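Local coordinates for protein beta-galactosidase (Bacillus circulans subsp. alkalophilus, PDB 3TTY) that hydrolyses terminal beta-D-galactose residues from beta-galactosides, as a glycoside hydrolase whose TIM barrel is followed by a trimerisation domain, at residues A[553-558]-A[573-578]; A[532-537]-A[599-604]; A[545-550]-A[585-590]; A[467-472]-A[504-509]. All coordinates share one frame; numbering follows the deposited sequence.

Contact 1: residues A[553-558]-A[573-578]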
loop_
_atom_site.group_PDB
_atom_site.type_symbol
_atom_site.label_atom_id
_atom_site.label_comp_id
_atom_site.label_asym_id
_atom_site.label_seq_id
_atom_site.Cartn_x
_atom_site.Cartn_y
_atom_site.Cartn_z
ATOM N N GLU A 553 41.655 13.994 -13.274
ATOM C CA GLU A 553 43.016 13.922 -12.780
ATOM C C GLU A 553 43.944 13.591 -13.940
ATOM O O GLU A 553 44.782 14.408 -14.313
ATOM C CB GLU A 553 43.126 12.890 -11.645
ATOM C CG GLU A 553 42.289 13.280 -10.430
ATOM C CD GLU A 553 42.450 12.350 -9.239
ATOM O OE1 GLU A 553 42.253 11.121 -9.382
ATOM O OE2 GLU A 553 42.758 12.862 -8.141
ATOM N N THR A 554 43.782 12.407 -14.518
ATOM C CA THR A 554 44.535 12.026 -15.707
ATOM C C THR A 554 43.629 12.020 -16.942
ATOM O O THR A 554 44.097 12.000 -18.087
ATOM C CB THR A 554 45.181 10.631 -15.537
ATOM O OG1 THR A 554 46.339 10.742 -14.694
ATOM C CG2 THR A 554 45.632 10.086 -16.876
ATOM N N ALA A 555 42.324 12.043 -16.698
ATOM C CA ALA A 555 41.338 11.903 -17.765
ATOM C C ALA A 555 41.045 13.205 -18.514
ATOM O O ALA A 555 41.012 14.288 -17.929
ATOM C CB ALA A 555 40.046 11.318 -17.203
ATOM N N GLU A 556 40.837 13.079 -19.817
ATOM C CA GLU A 556 40.366 14.177 -20.652
ATOM C C GLU A 556 38.864 14.354 -20.455
ATOM O O GLU A 556 38.134 13.369 -20.319
ATOM C CB GLU A 556 40.670 13.860 -22.119
ATOM C CG GLU A 556 40.109 14.841 -23.141
ATOM C CD GLU A 556 40.317 14.369 -24.586
ATOM O OE1 GLU A 556 40.670 13.183 -24.797
ATOM O OE2 GLU A 556 40.121 15.183 -25.514
ATOM N N VAL A 557 38.412 15.607 -20.426
ATOM C CA VAL A 557 36.993 15.932 -20.286
ATOM C C VAL A 557 36.361 16.089 -21.663
ATOM O O VAL A 557 36.802 16.910 -22.464
ATOM C CB VAL A 557 36.787 17.238 -19.480
ATOM C CG1 VAL A 557 35.300 17.598 -19.374
ATOM C CG2 VAL A 557 37.412 17.120 -18.089
ATOM N N LEU A 558 35.335 15.290 -21.943
ATOM C CA LEU A 558 34.675 15.333 -23.244
ATOM C C LEU A 558 33.359 16.097 -23.195
ATOM O O LEU A 558 32.876 16.567 -24.226
ATOM C CB LEU A 558 34.446 13.918 -23.788
ATOM C CG LEU A 558 35.695 13.055 -23.956
ATOM C CD1 LEU A 558 35.316 11.694 -24.476
ATOM C CD2 LEU A 558 36.709 13.717 -24.891
ATOM N N THR A 573 34.143 11.606 -19.279
ATOM C CA THR A 573 35.596 11.651 -19.338
ATOM C C THR A 573 36.163 10.440 -20.069
ATOM O O THR A 573 35.535 9.379 -20.110
ATOM C CB THR A 573 36.218 11.757 -17.924
ATOM O OG1 THR A 573 36.021 10.527 -17.212
ATOM C CG2 THR A 573 35.582 12.930 -17.141
ATOM N N ARG A 574 37.344 10.621 -20.660
ATOM C CA ARG A 574 38.077 9.545 -21.321
ATOM C C ARG A 574 39.508 9.510 -20.789
ATOM O O ARG A 574 40.246 10.494 -20.923
ATOM C CB ARG A 574 38.102 9.756 -22.841
ATOM C CG ARG A 574 38.893 8.703 -23.619
ATOM C CD ARG A 574 38.994 9.050 -25.099
ATOM N NE ARG A 574 39.562 7.963 -25.896
ATOM C CZ ARG A 574 40.854 7.842 -26.190
ATOM N NH1 ARG A 574 41.724 8.740 -25.749
ATOM N NH2 ARG A 574 41.282 6.824 -26.929
ATOM N N ASN A 575 39.891 8.385 -20.184
ATOM C CA ASN A 575 41.259 8.202 -19.704
ATOM C C ASN A 575 42.049 7.225 -20.541
ATOM O O ASN A 575 41.644 6.079 -20.690
ATOM C CB ASN A 575 41.297 7.705 -18.250
ATOM C CG ASN A 575 42.688 7.901 -17.603
ATOM O OD1 ASN A 575 43.297 8.955 -17.743
ATOM N ND2 ASN A 575 43.191 6.879 -16.932
ATOM N N LYS A 576 43.196 7.658 -21.059
ATOM C CA LYS A 576 44.097 6.727 -21.745
ATOM C C LYS A 576 44.935 5.962 -20.723
ATOM O O LYS A 576 45.549 6.560 -19.845
ATOM C CB LYS A 576 45.016 7.461 -22.723
ATOM C CG LYS A 576 45.784 6.523 -23.652
ATOM C CD LYS A 576 44.838 5.827 -24.631
ATOM C CE LYS A 576 45.607 5.020 -25.669
ATOM N NZ LYS A 576 44.709 4.313 -26.635
ATOM N N PHE A 577 44.979 4.644 -20.855
ATOM C CA PHE A 577 45.565 3.805 -19.829
ATOM C C PHE A 577 46.213 2.624 -20.528
ATOM O O PHE A 577 45.532 1.690 -20.939
ATOM C CB PHE A 577 44.466 3.362 -18.843
ATOM C CG PHE A 577 44.978 2.674 -17.604
ATOM C CD1 PHE A 577 45.310 3.403 -16.477
ATOM C CD2 PHE A 577 45.093 1.289 -17.553
ATOM C CE1 PHE A 577 45.778 2.773 -15.322
ATOM C CE2 PHE A 577 45.558 0.652 -16.403
ATOM C CZ PHE A 577 45.896 1.402 -15.284
ATOM N N GLY A 578 47.535 2.669 -20.671
ATOM C CA GLY A 578 48.226 1.718 -21.520
ATOM C C GLY A 578 47.721 1.904 -22.943
ATOM O O GLY A 578 47.502 3.029 -23.381
HETATM O O HOH W 1 41.799 10.761 -23.551
#
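R574 and E556 form the hydrogen-bonded pair of a beta hairpin, in which strands 556-561 and 570-577 run antiparallel side by side. E556 N gives its hydrogen to R574 O at 2.9 Å, and R574 N returns the bond to E556 O. R574 begins as hydrocarbon, its CB meeting L558 CD1 at 3.8 Å. Its chain then runs extended, CG anti to the backbone N (chi1 178°), and the guanidinium leaves the hairpin for E604, with which it makes a salt bridge, and for the hydroxyl of Y583. T573, a beta-branched residue at home in a buried strand, sets its CB 3.9 Å from A555 CB. The small A555 lets the backbones close to 4.2 Å between its CA and that of N575. The amide of N575 is directed to V509, whose carbonyl it probably hydrogen-bonds through ND2; an alanine here would probably leave that carbonyl with one donor fewer and the hairpin without this tie to the short helix 507-510. Out beside E556, one water joins the two strands: it donates to E556 OE1 at 2.9 Å and to R574 O at 3.1 Å, and accepts from R574 NH1 at 3.0 Å.

Contact 2: residues A[532-537]-A[599-604]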
loop_
_atom_site.group_PDB
_atom_site.type_symbol
_atom_site.label_atom_id
_atom_site.label_comp_id
_atom_site.label_asym_id
_atom_site.label_seq_id
_atom_site.Cartn_x
_atom_site.Cartn_y
_atom_site.Cartn_z
ATOM N N GLN A 532 33.167 19.632 -27.591
ATOM C CA GLN A 532 33.242 19.803 -29.036
ATOM C C GLN A 532 32.636 18.584 -29.705
ATOM O O GLN A 532 32.515 17.526 -29.086
ATOM C CB GLN A 532 34.694 19.986 -29.485
ATOM C CG GLN A 532 35.601 18.829 -29.108
ATOM C CD GLN A 532 37.083 19.203 -29.107
ATOM O OE1 GLN A 532 37.469 20.268 -28.616
ATOM N NE2 GLN A 532 37.916 18.324 -29.659
ATOM N N ASP A 533 32.236 18.729 -30.961
ATOM C CA ASP A 533 31.668 17.603 -31.679
ATOM C C ASP A 533 32.653 16.449 -31.535
ATOM O O ASP A 533 33.859 16.628 -31.681
ATOM C CB ASP A 533 31.422 17.950 -33.154
ATOM C CG ASP A 533 30.296 18.974 -33.350
ATOM O OD1 ASP A 533 29.816 19.565 -32.358
ATOM O OD2 ASP A 533 29.893 19.198 -34.516
ATOM N N TRP A 534 32.137 15.274 -31.202
ATOM C CA TRP A 534 32.961 14.081 -31.067
ATOM C C TRP A 534 32.180 12.880 -31.595
ATOM O O TRP A 534 31.274 12.359 -30.932
ATOM C CB TRP A 534 33.409 13.871 -29.609
ATOM C CG TRP A 534 34.061 12.528 -29.361
ATOM C CD1 TRP A 534 35.154 12.011 -30.006
ATOM C CD2 TRP A 534 33.655 11.531 -28.403
ATOM N NE1 TRP A 534 35.445 10.758 -29.514
ATOM C CE2 TRP A 534 34.541 10.438 -28.536
ATOM C CE3 TRP A 534 32.627 11.455 -27.456
ATOM C CZ2 TRP A 534 34.431 9.289 -27.753
ATOM C CZ3 TRP A 534 32.520 10.309 -26.677
ATOM C CH2 TRP A 534 33.420 9.242 -26.831
ATOM N N GLY A 535 32.529 12.461 -32.808
ATOM C CA GLY A 535 31.841 11.376 -33.472
ATOM C C GLY A 535 30.364 11.664 -33.521
ATOM O O GLY A 535 29.958 12.774 -33.870
ATOM N N GLY A 536 29.556 10.676 -33.145
ATOM C CA GLY A 536 28.114 10.825 -33.153
ATOM C C GLY A 536 27.558 11.665 -32.018
ATOM O O GLY A 536 26.347 11.769 -31.871
ATOM N N LEU A 537 28.424 12.266 -31.207
ATOM C CA LEU A 537 27.954 13.054 -30.056
ATOM C C LEU A 537 28.194 14.550 -30.289
ATOM O O LEU A 537 29.294 14.959 -30.660
ATOM C CB LEU A 537 28.657 12.591 -28.777
ATOM C CG LEU A 537 27.931 11.949 -27.579
ATOM C CD1 LEU A 537 26.691 11.157 -27.969
ATOM C CD2 LEU A 537 28.914 11.077 -26.757
ATOM N N ALA A 599 28.042 4.175 -30.306
ATOM C CA ALA A 599 28.532 4.270 -31.672
ATOM C C ALA A 599 30.012 4.673 -31.705
ATOM O O ALA A 599 30.808 4.110 -32.467
ATOM C CB ALA A 599 27.681 5.266 -32.460
ATOM N N ASN A 600 30.378 5.640 -30.872
ATOM C CA ASN A 600 31.764 6.087 -30.805
ATOM C C ASN A 600 32.686 4.998 -30.298
ATOM O O ASN A 600 33.697 4.684 -30.930
ATOM C CB ASN A 600 31.886 7.319 -29.919
ATOM C CG ASN A 600 31.357 8.552 -30.589
ATOM O OD1 ASN A 600 30.926 8.496 -31.740
ATOM N ND2 ASN A 600 31.365 9.672 -29.874
ATOM N N LEU A 601 32.320 4.411 -29.163
ATOM C CA LEU A 601 33.146 3.387 -28.539
ATOM C C LEU A 601 33.361 2.215 -29.477
ATOM O O LEU A 601 34.464 1.691 -29.557
ATOM C CB LEU A 601 32.537 2.926 -27.209
ATOM C CG LEU A 601 32.392 4.039 -26.161
ATOM C CD1 LEU A 601 32.323 3.471 -24.754
ATOM C CD2 LEU A 601 33.532 5.053 -26.255
ATOM N N CYS A 602 32.316 1.822 -30.204
ATOM C CA CYS A 602 32.431 0.702 -31.138
ATOM C C CYS A 602 33.316 1.039 -32.351
ATOM O O CYS A 602 34.148 0.233 -32.770
ATOM C CB CYS A 602 31.046 0.217 -31.596
ATOM S SG CYS A 602 30.018 -0.514 -30.276
ATOM N N GLU A 603 33.139 2.223 -32.919
ATOM C CA GLU A 603 33.982 2.621 -34.041
ATOM C C GLU A 603 35.442 2.652 -33.600
ATOM O O GLU A 603 36.324 2.207 -34.324
ATOM C CB GLU A 603 33.580 3.984 -34.606
ATOM C CG GLU A 603 34.418 4.393 -35.817
ATOM C CD GLU A 603 34.196 5.839 -36.255
ATOM O OE1 GLU A 603 34.947 6.310 -37.142
ATOM O OE2 GLU A 603 33.280 6.505 -35.718
ATOM N N GLU A 604 35.686 3.178 -32.404
ATOM C CA GLU A 604 37.044 3.307 -31.885
ATOM C C GLU A 604 37.749 1.962 -31.892
ATOM O O GLU A 604 38.930 1.874 -32.197
ATOM C CB GLU A 604 37.005 3.856 -30.465
ATOM C CG GLU A 604 38.363 4.067 -29.838
ATOM C CD GLU A 604 38.257 4.826 -28.533
ATOM O OE1 GLU A 604 37.251 4.612 -27.818
ATOM O OE2 GLU A 604 39.156 5.640 -28.228
#
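N600 reaches from its helix to W534 and the residues just after it, and its CB, OD1 and ND2 each meet a different part of this loop. CB lies over the indole, 4.2 Å from the centroid of the six-membered ring of W534 and 24° off the normal, a CH-pi contact. CG, the amide carbon, stands anti to the carbonyl carbon (chi1 -74°), on the side of the loop. There OD1 accepts from G536 N at 2.9 Å, the donor lying in the carbonyl plane on a lone pair. ND2 sits 3.1 Å above the indole face, toward its rim, and donates to W534 O at 2.9 Å. The loop part is a type II' beta turn from W534 to L537, joining strands 525-530 and 540-544; G535 suits its second position, where phi is positive and a CB would collide with N600 OD1. L537 N also bonds W534 O, from the other face of that carbonyl. With both ends bonded, the amide can hardly turn over. An aspartate in its place would probably leave W534 O without its side-chain donor and set a carboxylate oxygen against it. Next along the helix, L601 CD2 meets W534 CH2 at the ring edge, 4.2 Å away.

Contact 3: residues A[545-550]-A[585-590]; sequences ILCDVI and VASSPD
S587 turns its hydroxyl onto the backbone of L546, while A586, one residue earlier, presses its methyl against D548. The serine OG is anti to its own backbone N (chi1 -166°), which brings it within 2.7 Å of L546 O; it gives its proton to that carbonyl from 32° off the carbonyl plane. A serine is apt here, since its short side chain can do in a buried place what a backbone N-H would do in a regular strand pair. The same OG lies 3.6 Å from C547 SG. A regular bond follows: D548 N donates to A586 O at 2.8 Å, nearly straight at 171°. Beside it A586 CB and D548 CB approach to 3.8 Å, a fit that an alanine allows, and I550 CD1 adds apolar cover to the same methyl at 4.3 Å. The carboxylate of D548 looks elsewhere, OD2 bonding the hydroxyl of Y584. At the other end I545 CD1 comes to 4.1 Å from S588 OG, whose own bonds go to E426 and K429 of helix 423-435. The chain turns a corner at I545: strand 540-544 before it belongs to the mixed sheet, while strand 546-552 after it pairs with 512-519. The contact thus joins edge strand 587-589 of the mixed sheet to that two-stranded antiparallel sheet, within the trimerisation domain, whose family falls in the glutaminase I clan.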
loop_
_atom_site.group_PDB
_atom_site.type_symbol
_atom_site.label_atom_id
_atom_site.label_comp_id
_atom_site.label_asym_id
_atom_site.label_seq_id
_atom_site.Cartn_x
_atom_site.Cartn_y
_atom_site.Cartn_z
ATOM N N ILE A 545 18.474 11.430 -12.607
ATOM C CA ILE A 545 18.542 10.485 -11.504
ATOM C C ILE A 545 19.664 10.822 -10.530
ATOM O O ILE A 545 19.398 11.322 -9.439
ATOM C CB ILE A 545 18.626 9.040 -11.992
ATOM C CG1 ILE A 545 17.540 8.785 -13.041
ATOM C CG2 ILE A 545 18.458 8.081 -10.819
ATOM C CD1 ILE A 545 17.375 7.317 -13.424
ATOM N N LEU A 546 20.910 10.563 -10.910
ATOM C CA LEU A 546 22.034 10.953 -10.058
ATOM C C LEU A 546 23.097 11.697 -10.845
ATOM O O LEU A 546 23.340 11.397 -12.003
ATOM C CB LEU A 546 22.649 9.731 -9.361
ATOM C CG LEU A 546 21.842 9.112 -8.213
ATOM C CD1 LEU A 546 22.020 7.594 -8.157
ATOM C CD2 LEU A 546 22.190 9.749 -6.878
ATOM N N CYS A 547 23.739 12.665 -10.206
ATOM C CA CYS A 547 24.828 13.403 -10.832
ATOM C C CYS A 547 26.065 13.323 -9.957
ATOM O O CYS A 547 26.085 13.860 -8.850
ATOM C CB CYS A 547 24.446 14.868 -11.054
ATOM S SG CYS A 547 23.135 15.152 -12.289
ATOM N N ASP A 548 27.093 12.643 -10.452
ATOM C CA ASP A 548 28.384 12.625 -9.774
ATOM C C ASP A 548 29.119 13.938 -10.022
ATOM O O ASP A 548 29.218 14.384 -11.162
ATOM C CB ASP A 548 29.230 11.466 -10.299
ATOM C CG ASP A 548 29.641 10.505 -9.206
ATOM O OD1 ASP A 548 29.442 10.848 -8.015
ATOM O OD2 ASP A 548 30.172 9.420 -9.536
ATOM N N VAL A 549 29.640 14.564 -8.971
ATOM C CA VAL A 549 30.465 15.768 -9.149
ATOM C C VAL A 549 31.915 15.330 -9.094
ATOM O O VAL A 549 32.386 14.921 -8.035
ATOM C CB VAL A 549 30.191 16.807 -8.053
ATOM C CG1 VAL A 549 31.088 18.036 -8.224
ATOM C CG2 VAL A 549 28.730 17.202 -8.072
ATOM N N ILE A 550 32.620 15.371 -10.223
ATOM C CA ILE A 550 33.941 14.723 -10.288
ATOM C C ILE A 550 35.087 15.650 -10.686
ATOM O O ILE A 550 34.856 16.766 -11.146
ATOM C CB ILE A 550 33.918 13.536 -11.258
ATOM C CG1 ILE A 550 33.845 14.030 -12.705
ATOM C CG2 ILE A 550 32.729 12.635 -10.961
ATOM C CD1 ILE A 550 33.866 12.908 -13.712
ATOM N N VAL A 585 30.940 7.872 -17.010
ATOM C CA VAL A 585 29.703 8.595 -17.305
ATOM C C VAL A 585 29.069 9.013 -15.993
ATOM O O VAL A 585 28.476 8.176 -15.296
ATOM C CB VAL A 585 28.703 7.712 -18.100
ATOM C CG1 VAL A 585 27.489 8.526 -18.506
ATOM C CG2 VAL A 585 29.380 7.110 -19.329
ATOM N N ALA A 586 29.183 10.298 -15.658
ATOM C CA ALA A 586 28.871 10.772 -14.301
ATOM C C ALA A 586 27.392 10.933 -13.986
ATOM O O ALA A 586 27.036 11.321 -12.881
ATOM C CB ALA A 586 29.622 12.077 -13.992
ATOM N N SER A 587 26.529 10.648 -14.952
ATOM C CA SER A 587 25.095 10.730 -14.715
ATOM C C SER A 587 24.389 9.652 -15.522
ATOM O O SER A 587 25.032 8.894 -16.253
ATOM C CB SER A 587 24.567 12.116 -15.088
ATOM O OG SER A 587 23.270 12.328 -14.583
ATOM N N SER A 588 23.078 9.558 -15.359
ATOM C CA SER A 588 22.276 8.644 -16.161
ATOM C C SER A 588 21.728 9.417 -17.345
ATOM O O SER A 588 20.834 10.267 -17.187
ATOM C CB SER A 588 21.124 8.053 -15.353
ATOM O OG SER A 588 20.491 7.020 -16.095
ATOM N N PRO A 589 22.264 9.131 -18.537
ATOM C CA PRO A 589 22.014 9.945 -19.727
ATOM C C PRO A 589 20.837 9.432 -20.558
ATOM O O PRO A 589 20.531 8.238 -20.503
ATOM C CB PRO A 589 23.324 9.806 -20.522
ATOM C CG PRO A 589 24.148 8.708 -19.797
ATOM C CD PRO A 589 23.207 8.043 -18.830
ATOM N N ASP A 590 20.196 10.325 -21.315
ATOM C CA ASP A 590 19.113 9.927 -22.216
ATOM C C ASP A 590 19.598 9.003 -23.328
ATOM O O ASP A 590 20.801 8.776 -23.491
ATOM C CB ASP A 590 18.380 11.143 -22.801
ATOM C CG ASP A 590 19.240 11.956 -23.766
ATOM O OD1 ASP A 590 20.095 11.385 -24.481
ATOM O OD2 ASP A 590 19.032 13.186 -23.817
#

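Contact 4: residues A[467-472]-A[504-509]; sequences GFAERV and GELRNV
The first turn of helix 468-477, which forms the helical arm of a beta-alpha-beta crossover between the neighbouring parallel strands 455-458 and 481-485, packs through F468, A469 and V472 on the 3-10 turn and helix start formed by E505, L506 and V509. L506 fills its place with a branched end. Its CG is anti to the carbonyl carbon (chi1 -61°), and CD2 touches two residues of the helix, A469 CB at 4.2 Å and F468 CE2 at 4.2 Å. On the polar side a water spans the two segments: it accepts from A469 N at 3.2 Å and probably donates to E505 OE1, 2.8 Å away. An acidic side chain here is well placed for the helix start, whose dipole would probably be eased by its negative charge. G467 occupies the N-cap; its positive phi suits a glycine. Beyond A469 the segments draw apart, and two valines, broad and apolar at their CB, bridge the wider interval, V472 CG2 meeting V509 CG1 at 4.3 Å. Within the helix, V472 also packs over one face of the F468 ring, toward its rim; its first torsion is nearly eclipsed (chi1 -4°), so which methyl does what is uncertain. A469 sits where the two backbones come nearest, and an alanine fits because a longer side chain would meet the turn: its CB is already 3.8 Å from E505 CB and 3.6 Å from E505 O.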
loop_
_atom_site.group_PDB
_atom_site.type_symbol
_atom_site.label_atom_id
_atom_site.label_comp_id
_atom_site.label_asym_id
_atom_site.label_seq_id
_atom_site.Cartn_x
_atom_site.Cartn_y
_atom_site.Cartn_z
ATOM N N GLY A 467 40.195 -8.745 -6.901
ATOM C CA GLY A 467 40.668 -9.123 -8.222
ATOM C C GLY A 467 40.006 -8.388 -9.380
ATOM O O GLY A 467 40.517 -8.402 -10.500
ATOM N N PHE A 468 38.870 -7.747 -9.130
ATOM C CA PHE A 468 38.153 -7.083 -10.211
ATOM C C PHE A 468 38.929 -5.892 -10.787
ATOM O O PHE A 468 39.183 -5.840 -11.995
ATOM C CB PHE A 468 36.738 -6.688 -9.770
ATOM C CG PHE A 468 35.943 -5.935 -10.817
ATOM C CD1 PHE A 468 35.199 -6.610 -11.763
ATOM C CD2 PHE A 468 35.905 -4.553 -10.816
ATOM C CE1 PHE A 468 34.443 -5.920 -12.712
ATOM C CE2 PHE A 468 35.160 -3.860 -11.757
ATOM C CZ PHE A 468 34.425 -4.547 -12.711
ATOM N N ALA A 469 39.304 -4.943 -9.940
ATOM C CA ALA A 469 40.059 -3.777 -10.418
ATOM C C ALA A 469 41.318 -4.176 -11.196
ATOM O O ALA A 469 41.620 -3.595 -12.231
ATOM C CB ALA A 469 40.422 -2.846 -9.272
ATOM N N GLU A 470 42.039 -5.170 -10.687
ATOM C CA GLU A 470 43.254 -5.646 -11.329
ATOM C C GLU A 470 42.908 -6.186 -12.705
ATOM O O GLU A 470 43.600 -5.917 -13.704
ATOM C CB GLU A 470 43.892 -6.745 -10.483
ATOM C CG GLU A 470 45.363 -7.001 -10.766
ATOM C CD GLU A 470 45.995 -7.941 -9.734
ATOM O OE1 GLU A 470 45.461 -8.025 -8.600
ATOM O OE2 GLU A 470 47.013 -8.601 -10.057
ATOM N N ARG A 471 41.815 -6.941 -12.747
ATOM C CA ARG A 471 41.359 -7.550 -13.983
ATOM C C ARG A 471 41.025 -6.484 -15.030
ATOM O O ARG A 471 41.427 -6.616 -16.178
ATOM C CB ARG A 471 40.181 -8.488 -13.711
ATOM C CG ARG A 471 39.961 -9.582 -14.762
ATOM C CD ARG A 471 39.234 -10.810 -14.168
ATOM N NE ARG A 471 38.074 -10.408 -13.379
ATOM C CZ ARG A 471 37.905 -10.685 -12.086
ATOM N NH1 ARG A 471 38.810 -11.404 -11.427
ATOM N NH2 ARG A 471 36.819 -10.247 -11.453
ATOM N N VAL A 472 40.328 -5.414 -14.655
ATOM C CA VAL A 472 40.017 -4.411 -15.665
ATOM C C VAL A 472 41.195 -3.509 -16.005
ATOM O O VAL A 472 41.324 -3.092 -17.149
ATOM C CB VAL A 472 38.743 -3.586 -15.389
ATOM C CG1 VAL A 472 38.028 -4.088 -14.157
ATOM C CG2 VAL A 472 39.062 -2.092 -15.323
ATOM N N GLY A 504 37.513 4.730 -5.586
ATOM C CA GLY A 504 38.312 3.773 -4.836
ATOM C C GLY A 504 39.302 2.992 -5.673
ATOM O O GLY A 504 40.225 3.575 -6.219
ATOM N N GLU A 505 39.117 1.677 -5.771
ATOM C CA GLU A 505 40.059 0.834 -6.507
ATOM C C GLU A 505 40.051 1.116 -8.012
ATOM O O GLU A 505 40.972 0.720 -8.723
ATOM C CB GLU A 505 39.787 -0.653 -6.247
ATOM C CG GLU A 505 39.740 -1.028 -4.759
ATOM C CD GLU A 505 39.596 -2.526 -4.529
ATOM O OE1 GLU A 505 40.204 -3.303 -5.296
ATOM O OE2 GLU A 505 38.879 -2.932 -3.583
ATOM N N LEU A 506 39.012 1.793 -8.495
ATOM C CA LEU A 506 38.897 2.110 -9.918
ATOM C C LEU A 506 39.379 3.533 -10.227
ATOM O O LEU A 506 39.278 3.990 -11.367
ATOM C CB LEU A 506 37.447 1.939 -10.403
ATOM C CG LEU A 506 36.796 0.556 -10.302
ATOM C CD1 LEU A 506 35.332 0.622 -10.681
ATOM C CD2 LEU A 506 37.522 -0.446 -11.176
ATOM N N ARG A 507 39.902 4.228 -9.216
ATOM C CA ARG A 507 40.285 5.635 -9.374
ATOM C C ARG A 507 41.424 5.823 -10.382
ATOM O O ARG A 507 41.384 6.723 -11.212
ATOM C CB ARG A 507 40.641 6.271 -8.027
ATOM C CG ARG A 507 41.069 7.736 -8.112
ATOM C CD ARG A 507 41.214 8.340 -6.708
ATOM N NE ARG A 507 41.618 9.748 -6.712
ATOM C CZ ARG A 507 41.740 10.484 -5.606
ATOM N NH1 ARG A 507 41.476 9.949 -4.416
ATOM N NH2 ARG A 507 42.116 11.756 -5.677
ATOM N N ASN A 508 42.419 4.950 -10.335
ATOM C CA ASN A 508 43.538 5.065 -11.249
ATOM C C ASN A 508 43.144 4.804 -12.689
ATOM O O ASN A 508 43.531 5.548 -13.589
ATOM C CB ASN A 508 44.669 4.117 -10.853
ATOM C CG ASN A 508 45.352 4.537 -9.578
ATOM O OD1 ASN A 508 45.511 5.739 -9.303
ATOM N ND2 ASN A 508 45.764 3.550 -8.777
ATOM N N VAL A 509 42.387 3.738 -12.912
ATOM C CA VAL A 509 42.069 3.361 -14.272
ATOM C C VAL A 509 41.079 4.350 -14.889
ATOM O O VAL A 509 41.130 4.610 -16.089
ATOM C CB VAL A 509 41.557 1.914 -14.383
ATOM C CG1 VAL A 509 40.179 1.766 -13.737
ATOM C CG2 VAL A 509 41.519 1.507 -15.840
HETATM O O HOH W 2 39.432 -5.565 -6.780
#

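How the contacts relate
From the N terminus, contact 4 comes first: it closes the loop from helix 468-477 through strand 481-485 to the turn before helix 507-510, and is complete before the others open. Contacts 2, 3 and 1 then open in that order, at 532, 545 and 553, and close in reverse, at 573, 585 and 599, so they nest without crossing. Contact 1, the hairpin, is innermost and touches all the rest: a salt bridge and the packing of L558 on W534 join it to contact 2, T573 meets I550 of contact 3, and E553 bridges to R507 of contact 4. Together they tie helices 468-477, 507-510 and 591-604 to the mixed sheet and to the sheet of 512-519 and 546-552.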